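Local coordinates for protein piwi (Drosophila melanogaster, PDB 6KR6), which binds piRNAs of 24 to 30 nucleotides and, in complex with them, represses transposable elements, at residues D443-A449 with P503-L509; Q556-G562 with K805-L810; E516-S520 with L790-N794. All blocks are in the same frame, centred on the assembly; numbering follows the deposited sequence.

Contact 1. Residues D443-A449 with P503-L509. With ZN (zinc ion), chain O.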
loop_
_atom_site.group_PDB
_atom_site.type_symbol
_atom_site.label_atom_id
_atom_site.label_comp_id
_atom_site.label_asym_id
_atom_site.label_seq_id
_atom_site.Cartn_x
_atom_site.Cartn_y
_atom_site.Cartn_z
ATOM N N ASP A 443 26.059 3.948 30.947
ATOM C CA ASP A 443 26.575 3.831 32.308
ATOM C C ASP A 443 26.249 2.476 32.928
ATOM O O ASP A 443 27.017 1.979 33.759
ATOM C CB ASP A 443 26.043 4.991 33.160
ATOM C CG ASP A 443 25.589 4.566 34.544
ATOM O OD1 ASP A 443 24.371 4.645 34.811
ATOM O OD2 ASP A 443 26.445 4.171 35.365
ATOM N N ARG A 444 25.145 1.850 32.525
ATOM C CA ARG A 444 24.771 0.557 33.092
ATOM C C ARG A 444 23.974 -0.220 32.055
ATOM O O ARG A 444 22.868 0.189 31.691
ATOM C CB ARG A 444 23.965 0.735 34.377
ATOM C CG ARG A 444 24.556 0.032 35.588
ATOM C CD ARG A 444 23.483 -0.276 36.621
ATOM N NE ARG A 444 23.374 0.750 37.654
ATOM C CZ ARG A 444 23.795 0.593 38.905
ATOM N NH1 ARG A 444 24.351 -0.552 39.278
ATOM N NH2 ARG A 444 23.655 1.575 39.784
ATOM N N TRP A 445 24.528 -1.339 31.587
ATOM C CA TRP A 445 23.810 -2.243 30.696
ATOM C C TRP A 445 24.374 -3.647 30.882
ATOM O O TRP A 445 25.340 -3.859 31.620
ATOM C CB TRP A 445 23.882 -1.774 29.235
ATOM C CG TRP A 445 25.264 -1.639 28.658
ATOM C CD1 TRP A 445 26.284 -0.875 29.142
ATOM C CD2 TRP A 445 25.761 -2.255 27.460
ATOM N NE1 TRP A 445 27.390 -0.991 28.336
ATOM C CE2 TRP A 445 27.095 -1.831 27.295
ATOM C CE3 TRP A 445 25.210 -3.131 26.518
ATOM C CZ2 TRP A 445 27.886 -2.253 26.230
ATOM C CZ3 TRP A 445 25.999 -3.547 25.459
ATOM C CH2 TRP A 445 27.322 -3.109 25.325
ATOM N N ALA A 446 23.748 -4.613 30.216
ATOM C CA ALA A 446 24.129 -6.012 30.349
ATOM C C ALA A 446 24.197 -6.657 28.974
ATOM O O ALA A 446 23.588 -6.183 28.011
ATOM C CB ALA A 446 23.146 -6.780 31.243
ATOM N N VAL A 447 24.952 -7.749 28.891
ATOM C CA VAL A 447 25.077 -8.532 27.669
ATOM C C VAL A 447 24.897 -9.998 28.030
ATOM O O VAL A 447 25.666 -10.542 28.835
ATOM C CB VAL A 447 26.426 -8.311 26.969
ATOM C CG1 VAL A 447 26.628 -9.358 25.898
ATOM C CG2 VAL A 447 26.484 -6.920 26.363
ATOM N N ILE A 448 23.891 -10.633 27.430
ATOM C CA ILE A 448 23.559 -12.034 27.663
ATOM C C ILE A 448 23.968 -12.831 26.432
ATOM O O ILE A 448 23.574 -12.497 25.308
ATOM C CB ILE A 448 22.061 -12.213 27.962
ATOM C CG1 ILE A 448 21.648 -11.334 29.144
ATOM C CG2 ILE A 448 21.740 -13.673 28.237
ATOM C CD1 ILE A 448 20.179 -11.415 29.481
ATOM N N ALA A 449 24.750 -13.885 26.646
ATOM C CA ALA A 449 25.276 -14.688 25.550
ATOM C C ALA A 449 25.611 -16.072 26.086
ATOM O O ALA A 449 25.823 -16.238 27.292
ATOM C CB ALA A 449 26.518 -14.030 24.927
ATOM N N PRO A 503 19.122 -2.180 34.437
ATOM C CA PRO A 503 20.005 -1.764 33.345
ATOM C C PRO A 503 19.310 -0.844 32.354
ATOM O O PRO A 503 18.108 -0.941 32.099
ATOM C CB PRO A 503 20.368 -3.101 32.685
ATOM C CG PRO A 503 19.128 -3.922 32.859
ATOM C CD PRO A 503 18.501 -3.491 34.172
ATOM N N LYS A 504 20.104 0.068 31.787
ATOM C CA LYS A 504 19.576 0.962 30.764
ATOM C C LYS A 504 19.264 0.214 29.474
ATOM O O LYS A 504 18.421 0.661 28.689
ATOM C CB LYS A 504 20.559 2.100 30.478
ATOM C CG LYS A 504 20.833 3.035 31.641
ATOM C CD LYS A 504 21.420 4.346 31.128
ATOM C CE LYS A 504 22.687 4.743 31.871
ATOM N NZ LYS A 504 22.411 5.156 33.273
ATOM N N LEU A 505 19.930 -0.914 29.238
ATOM C CA LEU A 505 19.792 -1.633 27.981
ATOM C C LEU A 505 20.298 -3.055 28.175
ATOM O O LEU A 505 21.078 -3.336 29.088
ATOM C CB LEU A 505 20.554 -0.924 26.857
ATOM C CG LEU A 505 20.342 -1.396 25.419
ATOM C CD1 LEU A 505 20.212 -0.200 24.497
ATOM C CD2 LEU A 505 21.488 -2.292 24.982
ATOM N N ILE A 506 19.832 -3.954 27.308
ATOM C CA ILE A 506 20.221 -5.360 27.343
ATOM C C ILE A 506 20.464 -5.824 25.913
ATOM O O ILE A 506 19.534 -5.846 25.099
ATOM C CB ILE A 506 19.157 -6.243 28.018
ATOM C CG1 ILE A 506 19.057 -5.914 29.509
ATOM C CG2 ILE A 506 19.477 -7.712 27.817
ATOM C CD1 ILE A 506 17.998 -6.709 30.239
ATOM N N LEU A 507 21.704 -6.191 25.604
ATOM C CA LEU A 507 22.056 -6.738 24.302
ATOM C C LEU A 507 22.148 -8.254 24.409
ATOM O O LEU A 507 22.783 -8.777 25.331
ATOM C CB LEU A 507 23.376 -6.151 23.799
ATOM C CG LEU A 507 23.686 -6.285 22.305
ATOM C CD1 LEU A 507 24.597 -5.153 21.867
ATOM C CD2 LEU A 507 24.323 -7.629 21.978
ATOM N N CYS A 508 21.521 -8.953 23.468
ATOM C CA CYS A 508 21.460 -10.410 23.475
ATOM C C CYS A 508 22.032 -10.947 22.170
ATOM O O CYS A 508 21.509 -10.649 21.091
ATOM C CB CYS A 508 20.025 -10.900 23.672
ATOM S SG CYS A 508 19.337 -10.544 25.303
ATOM N N LEU A 509 23.097 -11.736 22.275
ATOM C CA LEU A 509 23.708 -12.382 21.121
ATOM C C LEU A 509 23.003 -13.712 20.879
ATOM O O LEU A 509 22.939 -14.557 21.778
ATOM C CB LEU A 509 25.205 -12.588 21.350
ATOM C CG LEU A 509 26.074 -12.844 20.116
ATOM C CD1 LEU A 509 25.980 -11.674 19.152
ATOM C CD2 LEU A 509 27.521 -13.096 20.518
HETATM ZN ZN ZN O . 24.460 6.663 34.619
#
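Asp-443 and Lys-504 meet at the loop end of this strand pair, where Lys-504 NZ forms a salt bridge with Asp-443 OD1, doubtfully short at 2.5 Å. The same Asp-443 OD1 binds a zinc ion at 2.0 Å, with Asp-440 adding a second carboxylate to the metal; Lys-504 belongs to this site too. Next, Lys-504 N bonds to Arg-444 O at 2.8 Å. Beyond it the backbones run in parallel register: Ala-446 N reaches Leu-505 O, Leu-507 N reaches Ala-446 O at 3.1 Å, and Ile-448 repeats the pattern with Leu-507 and Leu-509. Trp-445 CG sits between the backbone N and carbonyl carbon (chi1 59°), which lays the indole alongside Leu-505 and Leu-507; Leu-507 CB comes to the ring edge, 4.1 Å from CZ3, while NE1 is tied to Arg-476 O. Val-447 and Leu-507 share one sheet face, under helix 454-471. On the other face Ile-448 CD1 lies 4.1 Å from Ile-506 CG2, and helix 488-499 covers Ala-446 and Ile-448. With 479-483 and 533-537 outermost, these are the two central strands of the parallel sheet in the Rossmann-like MID domain of Argonaute proteins.

Contact 2. Residues Q556-G562 with K805-L810. With ZN (zinc ion), chain C; nucleotides of chain B.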
loop_
_atom_site.group_PDB
_atom_site.type_symbol
_atom_site.label_atom_id
_atom_site.label_comp_id
_atom_site.label_asym_id
_atom_site.label_seq_id
_atom_site.Cartn_x
_atom_site.Cartn_y
_atom_site.Cartn_z
ATOM N N GLN A 556 21.580 2.862 16.623
ATOM C CA GLN A 556 20.348 2.226 17.083
ATOM C C GLN A 556 20.263 2.220 18.605
ATOM O O GLN A 556 19.191 2.446 19.171
ATOM C CB GLN A 556 20.244 0.802 16.531
ATOM C CG GLN A 556 18.921 0.107 16.851
ATOM C CD GLN A 556 18.755 -1.222 16.129
ATOM O OE1 GLN A 556 17.731 -1.898 16.268
ATOM N NE2 GLN A 556 19.762 -1.601 15.350
ATOM N N LEU A 557 21.386 1.971 19.282
ATOM C CA LEU A 557 21.399 1.944 20.743
ATOM C C LEU A 557 21.140 3.327 21.326
ATOM O O LEU A 557 20.368 3.472 22.284
ATOM C CB LEU A 557 22.736 1.400 21.248
ATOM C CG LEU A 557 23.097 -0.051 20.925
ATOM C CD1 LEU A 557 24.507 -0.372 21.398
ATOM C CD2 LEU A 557 22.095 -1.008 21.539
ATOM N N ASN A 558 21.793 4.351 20.770
ATOM C CA ASN A 558 21.524 5.724 21.182
ATOM C C ASN A 558 20.041 6.046 21.057
ATOM O O ASN A 558 19.462 6.699 21.932
ATOM C CB ASN A 558 22.358 6.698 20.344
ATOM C CG ASN A 558 22.433 8.085 20.958
ATOM O OD1 ASN A 558 22.657 8.234 22.157
ATOM N ND2 ASN A 558 22.244 9.109 20.132
ATOM N N CYS A 559 19.404 5.577 19.978
ATOM C CA CYS A 559 17.967 5.794 19.830
ATOM C C CYS A 559 17.172 5.011 20.870
ATOM O O CYS A 559 16.216 5.537 21.452
ATOM C CB CYS A 559 17.516 5.412 18.422
ATOM S SG CYS A 559 18.151 6.502 17.146
ATOM N N LYS A 560 17.549 3.750 21.103
ATOM C CA LYS A 560 16.897 2.941 22.130
ATOM C C LYS A 560 16.935 3.628 23.485
ATOM O O LYS A 560 16.013 3.462 24.293
ATOM C CB LYS A 560 17.566 1.567 22.229
ATOM C CG LYS A 560 17.474 0.709 20.980
ATOM C CD LYS A 560 16.188 -0.088 20.925
ATOM C CE LYS A 560 16.112 -0.888 19.639
ATOM N NZ LYS A 560 17.295 -1.771 19.444
ATOM N N LEU A 561 17.992 4.395 23.754
ATOM C CA LEU A 561 18.063 5.155 24.995
ATOM C C LEU A 561 17.176 6.392 24.981
ATOM O O LEU A 561 16.931 6.972 26.042
ATOM C CB LEU A 561 19.504 5.571 25.279
ATOM C CG LEU A 561 20.520 4.444 25.448
ATOM C CD1 LEU A 561 21.737 4.976 26.170
ATOM C CD2 LEU A 561 19.917 3.263 26.194
ATOM N N GLY A 562 16.697 6.810 23.813
ATOM C CA GLY A 562 15.825 7.966 23.734
ATOM C C GLY A 562 16.558 9.261 23.463
ATOM O O GLY A 562 16.193 10.314 23.994
ATOM N N LYS A 805 8.992 7.525 25.495
ATOM C CA LYS A 805 9.888 8.503 24.891
ATOM C C LYS A 805 11.121 7.871 24.258
ATOM O O LYS A 805 12.055 8.592 23.890
ATOM C CB LYS A 805 10.313 9.537 25.936
ATOM C CG LYS A 805 9.195 10.452 26.405
ATOM C CD LYS A 805 8.756 11.390 25.295
ATOM C CE LYS A 805 9.948 12.106 24.677
ATOM N NZ LYS A 805 10.807 12.761 25.704
ATOM N N LYS A 806 11.149 6.552 24.110
ATOM C CA LYS A 806 12.313 5.852 23.599
ATOM C C LYS A 806 11.961 5.120 22.312
ATOM O O LYS A 806 10.812 4.721 22.101
ATOM C CB LYS A 806 12.852 4.864 24.640
ATOM C CG LYS A 806 13.118 5.502 25.995
ATOM C CD LYS A 806 13.644 4.495 27.005
ATOM C CE LYS A 806 13.987 5.175 28.323
ATOM N NZ LYS A 806 14.573 4.226 29.308
ATOM N N PHE A 807 12.959 4.957 21.449
ATOM C CA PHE A 807 12.801 4.218 20.195
ATOM C C PHE A 807 13.045 2.727 20.397
ATOM O O PHE A 807 13.817 2.099 19.675
ATOM C CB PHE A 807 13.739 4.781 19.135
ATOM C CG PHE A 807 13.235 6.030 18.478
ATOM C CD1 PHE A 807 12.063 6.016 17.742
ATOM C CD2 PHE A 807 13.947 7.213 18.571
ATOM C CE1 PHE A 807 11.600 7.160 17.127
ATOM C CE2 PHE A 807 13.488 8.361 17.955
ATOM C CZ PHE A 807 12.314 8.332 17.232
ATOM N N TYR A 808 12.365 2.152 21.393
ATOM C CA TYR A 808 12.611 0.765 21.773
ATOM C C TYR A 808 12.303 -0.207 20.642
ATOM O O TYR A 808 12.901 -1.287 20.572
ATOM C CB TYR A 808 11.791 0.412 23.018
ATOM C CG TYR A 808 10.294 0.633 22.885
ATOM C CD1 TYR A 808 9.750 1.909 22.942
ATOM C CD2 TYR A 808 9.425 -0.440 22.730
ATOM C CE1 TYR A 808 8.387 2.115 22.828
ATOM C CE2 TYR A 808 8.058 -0.243 22.618
ATOM C CZ TYR A 808 7.546 1.036 22.667
ATOM O OH TYR A 808 6.187 1.238 22.557
ATOM N N TYR A 809 11.393 0.158 19.743
ATOM C CA TYR A 809 10.916 -0.749 18.709
ATOM C C TYR A 809 11.794 -0.774 17.465
ATOM O O TYR A 809 11.442 -1.456 16.497
ATOM C CB TYR A 809 9.483 -0.376 18.316
ATOM C CG TYR A 809 9.266 1.113 18.166
ATOM C CD1 TYR A 809 9.454 1.743 16.941
ATOM C CD2 TYR A 809 8.874 1.890 19.249
ATOM C CE1 TYR A 809 9.257 3.104 16.802
ATOM C CE2 TYR A 809 8.677 3.250 19.120
ATOM C CZ TYR A 809 8.867 3.852 17.894
ATOM O OH TYR A 809 8.669 5.209 17.763
ATOM N N LEU A 810 12.918 -0.064 17.457
ATOM C CA LEU A 810 13.761 -0.011 16.264
ATOM C C LEU A 810 14.605 -1.273 16.085
ATOM O O LEU A 810 15.091 -1.544 14.988
ATOM C CB LEU A 810 14.666 1.222 16.304
ATOM C CG LEU A 810 13.974 2.568 16.072
ATOM C CD1 LEU A 810 15.003 3.669 15.875
ATOM C CD2 LEU A 810 13.029 2.487 14.882
ATOM O OXT LEU A 810 14.824 -2.051 17.011
HETATM ZN ZN ZN C . 16.413 -3.240 15.482
ATOM O OP3 U B 1 17.561 -4.461 17.071
ATOM P P U B 1 16.473 -5.434 17.299
ATOM O OP1 U B 1 16.231 -5.520 18.759
ATOM O OP2 U B 1 15.349 -5.048 16.413
ATOM O "O5'" U B 1 16.980 -6.868 16.827
ATOM C "C5'" U B 1 17.171 -7.163 15.447
ATOM C "C4'" U B 1 17.989 -8.415 15.255
ATOM O "O4'" U B 1 17.152 -9.580 15.493
ATOM C "C3'" U B 1 18.594 -8.598 13.863
ATOM O "O3'" U B 1 19.887 -9.187 13.982
ATOM C "C2'" U B 1 17.639 -9.587 13.200
ATOM O "O2'" U B 1 18.217 -10.355 12.165
ATOM C "C1'" U B 1 17.225 -10.455 14.384
ATOM N N1 U B 1 15.917 -11.107 14.212
ATOM C C2 U B 1 15.782 -12.402 14.672
ATOM O O2 U B 1 16.686 -13.004 15.224
ATOM N N3 U B 1 14.543 -12.964 14.474
ATOM C C4 U B 1 13.452 -12.379 13.867
ATOM O O4 U B 1 12.402 -13.016 13.763
ATOM C C5 U B 1 13.675 -11.041 13.409
ATOM C C6 U B 1 14.872 -10.468 13.589
ATOM P P A B 2 21.048 -8.799 12.942
ATOM O OP1 A B 2 20.568 -9.176 11.587
ATOM O OP2 A B 2 22.338 -9.329 13.452
ATOM O "O5'" A B 2 21.115 -7.210 12.997
ATOM C "C5'" A B 2 21.344 -6.507 14.211
ATOM C "C4'" A B 2 21.572 -5.046 13.931
ATOM O "O4'" A B 2 22.892 -4.886 13.356
ATOM C "C3'" A B 2 20.621 -4.435 12.906
ATOM O "O3'" A B 2 19.436 -3.933 13.503
ATOM C "C2'" A B 2 21.461 -3.353 12.240
ATOM O "O2'" A B 2 21.459 -2.169 13.021
ATOM C "C1'" A B 2 22.860 -3.962 12.296
ATOM N N9 A B 2 23.240 -4.682 11.065
ATOM C C8 A B 2 23.467 -6.031 10.955
ATOM N N7 A B 2 23.819 -6.414 9.754
ATOM C C5 A B 2 23.837 -5.235 9.024
ATOM C C6 A B 2 24.134 -4.965 7.677
ATOM N N6 A B 2 24.483 -5.904 6.795
ATOM N N1 A B 2 24.058 -3.682 7.263
ATOM C C2 A B 2 23.709 -2.741 8.149
ATOM N N3 A B 2 23.406 -2.870 9.440
ATOM C C4 A B 2 23.490 -4.156 9.820
ATOM P P U B 3 18.004 -4.190 12.825
ATOM O OP1 U B 3 16.989 -3.453 13.623
ATOM O OP2 U B 3 17.856 -5.650 12.603
ATOM O "O5'" U B 3 18.111 -3.478 11.404
ATOM C "C5'" U B 3 18.168 -2.063 11.302
ATOM C "C4'" U B 3 18.341 -1.621 9.870
ATOM O "O4'" U B 3 19.563 -2.175 9.325
ATOM C "C3'" U B 3 17.261 -2.070 8.897
ATOM O "O3'" U B 3 16.129 -1.218 8.942
ATOM C "C2'" U B 3 17.978 -2.042 7.546
ATOM O "O2'" U B 3 17.938 -0.740 6.981
ATOM C "C1'" U B 3 19.427 -2.361 7.935
ATOM N N1 U B 3 19.850 -3.735 7.574
ATOM C C2 U B 3 20.370 -3.912 6.304
ATOM O O2 U B 3 20.471 -2.999 5.501
ATOM N N3 U B 3 20.764 -5.192 6.003
ATOM C C4 U B 3 20.698 -6.293 6.830
ATOM O O4 U B 3 21.092 -7.384 6.413
ATOM C C5 U B 3 20.156 -6.031 8.130
ATOM C C6 U B 3 19.762 -4.792 8.451
#
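The pocket for the 5' phosphate of the guide RNA closes where Gln-556 and the C-terminal carboxylate of Leu-810 grip one zinc ion. Gln-556 OE1 binds the metal at 2.0 Å, Leu-810 O at 2.2 Å and OXT at 2.5 Å; phosphate oxygens of U1 and U3 of chain B complete the shell. With CG anti to the backbone N (chi1 -174°) and the chain extended beyond it, the amide of Gln-556 reaches the RNA, where NE2 donates to O3' of A2 of chain B at 3.0 Å. Lys-560, bent at chi2 and chi4, runs past the carbonyls of Phe-807 and Tyr-808 to bring CE to 3.1 Å from Leu-810 OXT, and NZ bonds to Gln-556 OE1 at 3.2 Å from above the carbonyl plane. A methionine in its place, with no ammonium, would probably leave Gln-556 OE1 without its N-H partner and the U1 phosphate and chain terminus with less positive charge nearby. Behind the metal, Cys-559 CB rests against both Phe-807 CB and Leu-810 CD1, and a weak bond joins Phe-807 N to Cys-559 O. Gly-562 forms a Schellman motif at the C-terminal end of the helix, its CA 4.1 Å from Lys-806 CA. A divalent metal shared by a MID-domain glutamine, the PIWI C-terminus and guide phosphates characterises the 5' pocket of PIWI-subfamily proteins; magnesium is the expected ion by similarity.

Contact 3. Residues E516-S520 with L790-N794. With nucleotides of chain B.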
loop_
_atom_site.group_PDB
_atom_site.type_symbol
_atom_site.label_atom_id
_atom_site.label_comp_id
_atom_site.label_asym_id
_atom_site.label_seq_id
_atom_site.Cartn_x
_atom_site.Cartn_y
_atom_site.Cartn_z
ATOM N N GLU A 516 10.990 -17.432 17.132
ATOM C CA GLU A 516 10.425 -17.836 18.416
ATOM C C GLU A 516 11.181 -17.194 19.577
ATOM O O GLU A 516 10.592 -16.498 20.416
ATOM C CB GLU A 516 10.447 -19.363 18.526
ATOM C CG GLU A 516 9.573 -19.942 19.630
ATOM C CD GLU A 516 9.671 -21.456 19.712
ATOM O OE1 GLU A 516 9.389 -22.015 20.794
ATOM O OE2 GLU A 516 10.038 -22.088 18.698
ATOM N N ARG A 517 12.498 -17.419 19.638
ATOM C CA ARG A 517 13.278 -16.878 20.746
ATOM C C ARG A 517 13.355 -15.356 20.686
ATOM O O ARG A 517 13.367 -14.700 21.733
ATOM C CB ARG A 517 14.680 -17.498 20.770
ATOM C CG ARG A 517 15.779 -16.652 20.143
ATOM C CD ARG A 517 17.140 -16.943 20.764
ATOM N NE ARG A 517 17.487 -18.360 20.710
ATOM C CZ ARG A 517 17.941 -18.977 19.624
ATOM N NH1 ARG A 517 18.236 -20.269 19.668
ATOM N NH2 ARG A 517 18.093 -18.305 18.491
ATOM N N TYR A 518 13.378 -14.775 19.484
ATOM C CA TYR A 518 13.398 -13.319 19.371
ATOM C C TYR A 518 12.113 -12.713 19.923
ATOM O O TYR A 518 12.146 -11.726 20.672
ATOM C CB TYR A 518 13.605 -12.908 17.912
ATOM C CG TYR A 518 13.422 -11.427 17.665
ATOM C CD1 TYR A 518 14.244 -10.494 18.285
ATOM C CD2 TYR A 518 12.435 -10.960 16.807
ATOM C CE1 TYR A 518 14.084 -9.140 18.064
ATOM C CE2 TYR A 518 12.267 -9.606 16.578
ATOM C CZ TYR A 518 13.094 -8.702 17.209
ATOM O OH TYR A 518 12.932 -7.354 16.983
ATOM N N SER A 519 10.968 -13.299 19.563
ATOM C CA SER A 519 9.694 -12.809 20.068
ATOM C C SER A 519 9.602 -12.972 21.579
ATOM O O SER A 519 9.102 -12.082 22.276
ATOM C CB SER A 519 8.543 -13.535 19.373
ATOM O OG SER A 519 8.563 -13.299 17.975
ATOM N N SER A 520 10.091 -14.099 22.108
ATOM C CA SER A 520 10.057 -14.292 23.556
ATOM C C SER A 520 10.942 -13.274 24.271
ATOM O O SER A 520 10.561 -12.739 25.322
ATOM C CB SER A 520 10.481 -15.718 23.905
ATOM O OG SER A 520 10.268 -15.992 25.280
ATOM N N LEU A 790 6.047 -4.722 14.904
ATOM C CA LEU A 790 6.664 -5.397 16.041
ATOM C C LEU A 790 5.610 -5.922 17.007
ATOM O O LEU A 790 5.724 -7.046 17.508
ATOM C CB LEU A 790 7.619 -4.451 16.766
ATOM C CG LEU A 790 8.251 -5.032 18.035
ATOM C CD1 LEU A 790 9.284 -6.098 17.694
ATOM C CD2 LEU A 790 8.861 -3.936 18.892
ATOM N N VAL A 791 4.575 -5.125 17.278
ATOM C CA VAL A 791 3.554 -5.559 18.229
ATOM C C VAL A 791 2.738 -6.714 17.658
ATOM O O VAL A 791 2.471 -7.703 18.350
ATOM C CB VAL A 791 2.656 -4.378 18.635
ATOM C CG1 VAL A 791 1.509 -4.863 19.509
ATOM C CG2 VAL A 791 3.468 -3.325 19.371
ATOM N N GLY A 792 2.338 -6.616 16.385
ATOM C CA GLY A 792 1.469 -7.622 15.800
ATOM C C GLY A 792 2.155 -8.913 15.409
ATOM O O GLY A 792 1.496 -9.955 15.343
ATOM N N THR A 793 3.462 -8.873 15.150
ATOM C CA THR A 793 4.197 -10.056 14.719
ATOM C C THR A 793 4.837 -10.803 15.885
ATOM O O THR A 793 4.842 -12.039 15.899
ATOM C CB THR A 793 5.274 -9.663 13.701
ATOM O OG1 THR A 793 4.658 -9.059 12.558
ATOM C CG2 THR A 793 6.070 -10.883 13.252
ATOM N N ASN A 794 5.362 -10.080 16.874
ATOM C CA ASN A 794 6.161 -10.683 17.935
ATOM C C ASN A 794 5.587 -10.453 19.324
ATOM O O ASN A 794 5.480 -11.404 20.108
ATOM C CB ASN A 794 7.597 -10.141 17.866
ATOM C CG ASN A 794 8.173 -10.194 16.465
ATOM O OD1 ASN A 794 7.998 -9.267 15.674
ATOM N ND2 ASN A 794 8.859 -11.286 16.147
ATOM O OP3 U B 1 17.561 -4.461 17.071
ATOM P P U B 1 16.473 -5.434 17.299
ATOM O OP1 U B 1 16.231 -5.520 18.759
ATOM O OP2 U B 1 15.349 -5.048 16.413
ATOM O "O5'" U B 1 16.980 -6.868 16.827
ATOM C "C5'" U B 1 17.171 -7.163 15.447
ATOM C "C4'" U B 1 17.989 -8.415 15.255
ATOM O "O4'" U B 1 17.152 -9.580 15.493
ATOM C "C3'" U B 1 18.594 -8.598 13.863
ATOM O "O3'" U B 1 19.887 -9.187 13.982
ATOM C "C2'" U B 1 17.639 -9.587 13.200
ATOM O "O2'" U B 1 18.217 -10.355 12.165
ATOM C "C1'" U B 1 17.225 -10.455 14.384
ATOM N N1 U B 1 15.917 -11.107 14.212
ATOM C C2 U B 1 15.782 -12.402 14.672
ATOM O O2 U B 1 16.686 -13.004 15.224
ATOM N N3 U B 1 14.543 -12.964 14.474
ATOM C C4 U B 1 13.452 -12.379 13.867
ATOM O O4 U B 1 12.402 -13.016 13.763
ATOM C C5 U B 1 13.675 -11.041 13.409
ATOM C C6 U B 1 14.872 -10.468 13.589
#
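The helices around Ser-519 and Asn-794 cross steeply, at 128° between their N-to-C directions with axes 10.6 Å apart, yet these two residues bring their CA atoms to 4.6 Å. Asn-794 ND2 donates to Ser-519 OG at 2.7 Å, nearly straight, with the hydroxyl oxygen lying close to the amide plane. Ser-519 OG in turn bonds to Ala-515 O one turn back, so the hydroxyl accepts from one helix and donates within its own, which fixes its rotation. Tyr-518 is set between protein and RNA. Its CG anti to the backbone N (chi1 171°) carries the ring to the base of U1 of chain B; the uracil lies over one ring face, offset toward its rim, with base C4 3.4 Å from CD2. On the other side of the ring plane Asn-794 ND2 approaches obliquely, 3.7 Å from CD2, its amide turned 75° against the ring. The phenol end meets Leu-790 at about a right angle, OH 3.9 Å from CD1, and points toward the U1 phosphate. A tyrosine under the first guide base recurs in Argonaute MID domains. Here helix 515-528 follows the central strand 506-510 and rests on helix 488-499 through Arg-517 and Ser-520, while helix 779-795 of the PIWI domain is tied through Gly-792 to Thr-586, just past strand 575-584, and places Leu-790 against Tyr-809.

How the contacts relate
Contact 1 is mostly hydrophobic core, its backbone ladder running within the MID domain and its zinc end partly exposed. Contacts 2 and 3 are also buried, but more polar, and join MID helices to the C-terminal part of the PIWI domain, and both line the seat of the guide 5' end: contact 2 handles phosphate and metal with charged and amide groups, contact 3 the first base with an aromatic ring. Leu-505 links the first two, packing on Leu-557 and Lys-560, and Leu-790 links the last two by touching Tyr-809. Contacts 1 and 3 do not touch, but strand 506-510 passes through a short loop into helix 515-528, which carries the tyrosine.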